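Local coordinates for protein protocadherin-19 isoform 1 (Danio rerio, PDB 5CO1) that mediates calcium-dependent homophilic cell adhesion, robustly only in complex with the classical cadherin cdh2, and is essential for early neurulation in the anterior neural plate, at residues P7-N12 with L22-N27; L75-I80 with K97-V102. All coordinates share one frame; numbering follows the deposited sequence.

Contact 1: residues P7-N12 with L22-N27. With CA (calcium ion), chain H.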
loop_
_atom_site.group_PDB
_atom_site.type_symbol
_atom_site.label_atom_id
_atom_site.label_comp_id
_atom_site.label_asym_id
_atom_site.label_seq_id
_atom_site.Cartn_x
_atom_site.Cartn_y
_atom_site.Cartn_z
ATOM N N PRO A 7 31.312 -3.636 -1.233
ATOM C CA PRO A 7 30.816 -4.406 -0.055
ATOM C C PRO A 7 29.274 -4.428 0.131
ATOM O O PRO A 7 28.752 -5.374 0.709
ATOM C CB PRO A 7 31.461 -3.673 1.145
ATOM C CG PRO A 7 31.815 -2.301 0.639
ATOM C CD PRO A 7 32.072 -2.427 -0.843
ATOM N N VAL A 8 28.612 -3.313 -0.184
ATOM C CA VAL A 8 27.162 -3.170 -0.091
ATOM C C VAL A 8 26.595 -2.483 -1.353
ATOM O O VAL A 8 27.123 -1.488 -1.796
ATOM C CB VAL A 8 26.794 -2.282 1.109
ATOM C CG1 VAL A 8 25.292 -2.016 1.152
ATOM C CG2 VAL A 8 27.262 -2.922 2.405
ATOM N N TYR A 9 25.482 -2.982 -1.879
ATOM C CA TYR A 9 24.878 -2.440 -3.086
ATOM C C TYR A 9 23.441 -2.121 -2.732
ATOM O O TYR A 9 22.861 -2.821 -1.919
ATOM C CB TYR A 9 24.872 -3.480 -4.209
ATOM C CG TYR A 9 26.223 -4.039 -4.603
ATOM C CD1 TYR A 9 26.713 -5.207 -4.014
ATOM C CD2 TYR A 9 26.938 -3.500 -5.656
ATOM C CE1 TYR A 9 27.901 -5.786 -4.431
ATOM C CE2 TYR A 9 28.127 -4.066 -6.075
ATOM C CZ TYR A 9 28.605 -5.210 -5.463
ATOM O OH TYR A 9 29.791 -5.781 -5.883
ATOM N N THR A 10 22.903 -1.014 -3.259
ATOM C CA THR A 10 21.488 -0.671 -3.057
ATOM C C THR A 10 20.788 -0.336 -4.359
ATOM O O THR A 10 21.288 0.383 -5.175
ATOM C CB THR A 10 21.276 0.473 -2.033
ATOM O OG1 THR A 10 21.717 1.711 -2.582
ATOM C CG2 THR A 10 22.035 0.218 -0.732
ATOM N N VAL A 11 19.658 -0.967 -4.590
ATOM C CA VAL A 11 19.033 -0.938 -5.897
ATOM C C VAL A 11 17.585 -0.642 -5.648
ATOM O O VAL A 11 17.057 -1.000 -4.601
ATOM C CB VAL A 11 19.156 -2.277 -6.672
ATOM C CG1 VAL A 11 20.498 -2.353 -7.373
ATOM C CG2 VAL A 11 19.056 -3.432 -5.718
ATOM N N ASN A 12 17.014 0.153 -6.544
ATOM C CA ASN A 12 15.616 0.422 -6.531
ATOM C C ASN A 12 14.904 -0.480 -7.507
ATOM O O ASN A 12 15.342 -0.641 -8.645
ATOM C CB ASN A 12 15.411 1.862 -6.907
ATOM C CG ASN A 12 15.899 2.803 -5.835
ATOM O OD1 ASN A 12 15.681 2.566 -4.656
ATOM N ND2 ASN A 12 16.581 3.863 -6.236
ATOM N N LEU A 22 15.661 -7.381 -14.265
ATOM C CA LEU A 22 17.020 -7.284 -13.722
ATOM C C LEU A 22 17.016 -6.465 -12.435
ATOM O O LEU A 22 16.279 -5.504 -12.303
ATOM C CB LEU A 22 17.974 -6.652 -14.724
ATOM C CG LEU A 22 19.373 -6.310 -14.186
ATOM C CD1 LEU A 22 20.208 -7.572 -14.019
ATOM C CD2 LEU A 22 20.083 -5.288 -15.068
ATOM N N VAL A 23 17.772 -6.923 -11.452
ATOM C CA VAL A 23 17.918 -6.207 -10.204
ATOM C C VAL A 23 19.353 -5.728 -10.087
ATOM O O VAL A 23 19.592 -4.526 -9.981
ATOM C CB VAL A 23 17.631 -7.127 -9.018
ATOM C CG1 VAL A 23 18.120 -6.489 -7.722
ATOM C CG2 VAL A 23 16.148 -7.477 -8.982
ATOM N N ILE A 24 20.308 -6.665 -10.175
ATOM C CA ILE A 24 21.699 -6.276 -10.329
ATOM C C ILE A 24 22.575 -7.407 -10.841
ATOM O O ILE A 24 22.266 -8.574 -10.663
ATOM C CB ILE A 24 22.243 -5.691 -9.010
ATOM C CG1 ILE A 24 23.640 -5.131 -9.194
ATOM C CG2 ILE A 24 22.217 -6.702 -7.861
ATOM C CD1 ILE A 24 24.048 -4.198 -8.077
ATOM N N ASP A 25 23.602 -7.046 -11.588
ATOM C CA ASP A 25 24.604 -7.987 -12.092
ATOM C C ASP A 25 25.892 -7.826 -11.245
ATOM O O ASP A 25 26.526 -6.767 -11.242
ATOM C CB ASP A 25 24.848 -7.691 -13.580
ATOM C CG ASP A 25 25.868 -8.647 -14.254
ATOM O OD1 ASP A 25 26.448 -9.575 -13.625
ATOM O OD2 ASP A 25 26.124 -8.410 -15.457
ATOM N N LEU A 26 26.146 -8.800 -10.373
ATOM C CA LEU A 26 27.253 -8.696 -9.433
ATOM C C LEU A 26 28.536 -9.221 -10.053
ATOM O O LEU A 26 28.510 -10.004 -11.003
ATOM C CB LEU A 26 26.937 -9.452 -8.145
ATOM C CG LEU A 26 25.772 -8.959 -7.305
ATOM C CD1 LEU A 26 25.565 -9.886 -6.133
ATOM C CD2 LEU A 26 25.992 -7.558 -6.763
ATOM N N ASN A 27 29.655 -8.795 -9.493
ATOM C CA ASN A 27 30.969 -9.169 -9.984
ATOM C C ASN A 27 32.001 -9.280 -8.847
ATOM O O ASN A 27 32.284 -8.302 -8.133
ATOM C CB ASN A 27 31.436 -8.124 -10.987
ATOM C CG ASN A 27 32.263 -8.723 -12.102
ATOM O OD1 ASN A 27 33.313 -9.334 -11.863
ATOM N ND2 ASN A 27 31.796 -8.555 -13.338
HETATM CA CA CA H . 28.493 -10.784 -13.299
HETATM O O HOH W 1 29.287 -8.936 -13.719
HETATM O O HOH W 2 30.424 -11.949 -12.671
#

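Contact 2: residues L75-I80 with K97-V102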
loop_
_atom_site.group_PDB
_atom_site.type_symbol
_atom_site.label_atom_id
_atom_site.label_comp_id
_atom_site.label_asym_id
_atom_site.label_seq_id
_atom_site.Cartn_x
_atom_site.Cartn_y
_atom_site.Cartn_z
ATOM N N LEU A 75 6.175 -5.717 2.012
ATOM C CA LEU A 75 7.520 -5.435 2.537
ATOM C C LEU A 75 8.321 -4.439 1.651
ATOM O O LEU A 75 8.549 -4.716 0.470
ATOM C CB LEU A 75 8.307 -6.735 2.675
ATOM C CG LEU A 75 9.704 -6.659 3.305
ATOM C CD1 LEU A 75 9.712 -5.952 4.651
ATOM C CD2 LEU A 75 10.292 -8.050 3.463
ATOM N N HIS A 76 8.816 -3.365 2.287
ATOM C CA HIS A 76 9.467 -2.211 1.663
ATOM C C HIS A 76 10.850 -2.557 1.144
ATOM O O HIS A 76 11.271 -2.051 0.130
ATOM C CB HIS A 76 9.702 -1.077 2.693
ATOM C CG HIS A 76 8.451 -0.474 3.266
ATOM N ND1 HIS A 76 7.188 -0.995 3.053
ATOM C CD2 HIS A 76 8.282 0.576 4.104
ATOM C CE1 HIS A 76 6.292 -0.253 3.682
ATOM N NE2 HIS A 76 6.932 0.702 4.333
ATOM N N ILE A 77 11.627 -3.249 1.960
ATOM C CA ILE A 77 13.076 -3.266 1.824
ATOM C C ILE A 77 13.583 -4.666 2.074
ATOM O O ILE A 77 13.133 -5.322 2.987
ATOM C CB ILE A 77 13.741 -2.320 2.826
ATOM C CG1 ILE A 77 15.263 -2.476 2.753
ATOM C CG2 ILE A 77 13.275 -2.618 4.244
ATOM C CD1 ILE A 77 16.028 -1.289 3.309
ATOM N N HIS A 78 14.437 -5.163 1.190
ATOM C CA HIS A 78 14.974 -6.529 1.303
ATOM C C HIS A 78 16.493 -6.459 1.482
ATOM O O HIS A 78 17.175 -5.686 0.792
ATOM C CB HIS A 78 14.637 -7.357 0.063
ATOM C CG HIS A 78 13.175 -7.606 -0.121
ATOM N ND1 HIS A 78 12.582 -8.812 0.189
ATOM C CD2 HIS A 78 12.196 -6.834 -0.653
ATOM C CE1 HIS A 78 11.296 -8.762 -0.117
ATOM N NE2 HIS A 78 11.039 -7.578 -0.640
ATOM N N GLU A 79 17.007 -7.223 2.442
ATOM C CA GLU A 79 18.455 -7.375 2.633
ATOM C C GLU A 79 18.802 -8.788 2.218
ATOM O O GLU A 79 18.140 -9.749 2.618
ATOM C CB GLU A 79 18.849 -7.147 4.100
ATOM C CG GLU A 79 20.090 -6.286 4.342
ATOM C CD GLU A 79 20.190 -5.782 5.784
ATOM O OE1 GLU A 79 19.891 -4.586 6.026
ATOM O OE2 GLU A 79 20.525 -6.590 6.686
ATOM N N ILE A 80 19.761 -8.902 1.307
ATOM C CA ILE A 80 20.220 -10.202 0.837
ATOM C C ILE A 80 21.717 -10.250 1.072
ATOM O O ILE A 80 22.388 -9.239 0.955
ATOM C CB ILE A 80 19.926 -10.411 -0.664
ATOM C CG1 ILE A 80 18.530 -9.913 -1.029
ATOM C CG2 ILE A 80 20.038 -11.884 -1.036
ATOM C CD1 ILE A 80 18.406 -9.502 -2.480
ATOM N N LYS A 97 26.528 -7.375 0.595
ATOM C CA LYS A 97 25.150 -7.198 0.958
ATOM C C LYS A 97 24.461 -6.528 -0.227
ATOM O O LYS A 97 25.035 -5.652 -0.885
ATOM C CB LYS A 97 25.070 -6.326 2.205
ATOM C CG LYS A 97 23.672 -6.157 2.773
ATOM C CD LYS A 97 23.669 -5.392 4.106
ATOM C CE LYS A 97 24.566 -6.032 5.170
ATOM N NZ LYS A 97 24.278 -7.484 5.383
ATOM N N VAL A 98 23.270 -7.004 -0.564
ATOM C CA VAL A 98 22.439 -6.328 -1.574
ATOM C C VAL A 98 21.108 -5.908 -0.968
ATOM O O VAL A 98 20.343 -6.758 -0.492
ATOM C CB VAL A 98 22.170 -7.230 -2.784
ATOM C CG1 VAL A 98 21.398 -6.458 -3.831
ATOM C CG2 VAL A 98 23.489 -7.727 -3.354
ATOM N N ILE A 99 20.897 -4.596 -0.911
ATOM C CA ILE A 99 19.689 -4.034 -0.379
ATOM C C ILE A 99 18.752 -3.619 -1.521
ATOM O O ILE A 99 19.107 -2.817 -2.372
ATOM C CB ILE A 99 19.997 -2.823 0.495
ATOM C CG1 ILE A 99 20.783 -3.249 1.729
ATOM C CG2 ILE A 99 18.721 -2.119 0.938
ATOM C CD1 ILE A 99 21.704 -2.143 2.224
ATOM N N VAL A 100 17.576 -4.236 -1.562
ATOM C CA VAL A 100 16.574 -3.938 -2.569
ATOM C C VAL A 100 15.419 -3.132 -1.985
ATOM O O VAL A 100 14.685 -3.626 -1.131
ATOM C CB VAL A 100 16.036 -5.235 -3.175
ATOM C CG1 VAL A 100 14.791 -4.970 -3.997
ATOM C CG2 VAL A 100 17.125 -5.871 -4.024
ATOM N N ASN A 101 15.356 -1.868 -2.381
ATOM C CA ASN A 101 14.213 -0.970 -2.147
ATOM C C ASN A 101 13.107 -1.185 -3.155
ATOM O O ASN A 101 13.242 -0.890 -4.377
ATOM C CB ASN A 101 14.629 0.488 -2.337
ATOM C CG ASN A 101 14.933 1.151 -1.060
ATOM O OD1 ASN A 101 14.011 1.585 -0.373
ATOM N ND2 ASN A 101 16.188 1.040 -0.618
ATOM N N VAL A 102 11.978 -1.547 -2.614
ATOM C CA VAL A 102 10.836 -1.794 -3.397
ATOM C C VAL A 102 10.045 -0.531 -3.400
ATOM O O VAL A 102 9.556 -0.109 -2.370
ATOM C CB VAL A 102 10.005 -2.906 -2.792
ATOM C CG1 VAL A 102 8.748 -3.106 -3.603
ATOM C CG2 VAL A 102 10.832 -4.160 -2.795
#

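Contact 1: residues P7-N12 with L22-N27
Leu26, whose side chain rests on the ring of Tyr9, turns its carbonyl oxygen the other way, onto a calcium ion: Leu26 O lies 2.4 Å from the metal. Asp25 OD1 binds the same ion, as do two waters; these two protein oxygens hold the end of strand 22-25 to the metal, and the carbonyl oxygen of Thr61 ties it to a separate part of the chain. From that anchored residue the apolar contact begins. Leu26 CG stands anti to the carbonyl carbon (chi1 -64°), and the CD2 branch beyond it covers one face of Tyr9, displaced toward the CE1 rim. This is a CH-pi contact, with CD2 3.7 Å from the ring centroid and 3.5 Å from Tyr9 CE1. Ile24, extended from its backbone (CG1 anti to N, chi1 -173°), reaches the same ring with CD1, which lies obliquely 3.8 Å from Tyr9 CD2. The phenol OH accepts a hydrogen bond from the backbone N of Glu6, just before the segment. Farther along, Val11 crosses Val23 at about a right angle: its CG2 meets Val23 CG1 at 3.8 Å, while CG1 lies 3.5 Å from Val23 O. A classic beta bulge sets Val23 and Ile24 together opposite Ile64 of strand 63-66. The strands run nearly antiparallel, at 158°, yet their axes stay 7.6 Å apart, and side chains rather than backbone bonds join them. Such packing, between edge strands of two sheets, is characteristic of the Greek-key beta sandwich of a cadherin repeat, here with a calcium site at its rim.

Contact 2: residues L75-I80 with K97-V102
Ile80 and Val100 form the apolar centre of this strand pair, the CD1 tip of Ile80 coming obliquely to 4.1 Å from Val100 CG2. Val98 and His78 share that buried face. The His78 ring continues the apolar row with its carbon edge: CD2 lies 3.7 Å from Val102 CG2, which sits near the ring plane, while Leu75 CD2 covers one ring face. Phe55 meets the imidazole edge-to-face, and ND1 of His78 is satisfied by a hydrogen bond with Thr51 OG1, which helps fix the ring's rotation.

Between the two faces runs an antiparallel ladder, the strand directions 165° apart. His78 with Val100 and Ile80 with Val98 are hydrogen-bonded pairs, each tied by two bonds; in the first, Val100 N to His78 O measures 2.8 Å. A fifth bond, from Val102 N to His76 O at 2.9 Å, approaches nearly in line with the carbonyl (C=O...N 163°) and carries the register beyond the strand proper. In the non-hydrogen-bonded gaps alpha hydrogens turn to carbonyls, as where Ile99 CA lies 3.2 Å from His78 O.

On the opposite face Ile77 and Ile99 run alongside each other in the same direction, with Ile77 CD1 3.7 Å from Ile99 CG2. Next along this face, Glu79 CG lies 3.7 Å from Lys97 CD. Lys97 bends at chi3 (-56°) and again at chi4; its NZ, 4.1 Å from Glu79 OE2 and too far for a salt bridge there, pairs instead with Asp81. Strands 77-86 and 94-103 make a beta hairpin, the last two strands (F and G) of the cadherin repeat, and Val102 at its end touches Glu15 of the calcium-binding interdomain junction.

How the contacts relate
The two contacts illustrate two ways of holding a beta sandwich together. Contact 2 works within a sheet, by backbone hydrogen bonds; contact 1 works between sheets, by apolar side chains meeting across the gap. Both are partly buried: contact 2 has one buried face (His78, Ile80, Val98, Val100) and one more exposed, while in contact 1 Val23 and Leu26 are the buried residues. They meet where strand 8-14 runs parallel to strand 94-103: Tyr9 N and O probably bond to Lys97 O and Ile99 N. Val11 CG2 also packs on Val100 CG2, and Val98 touches Ile24 and Leu26. Polar chemistry lies at the margins: a calcium ion beside contact 1, a mixed outer face with Glu79 and Lys97 in contact 2.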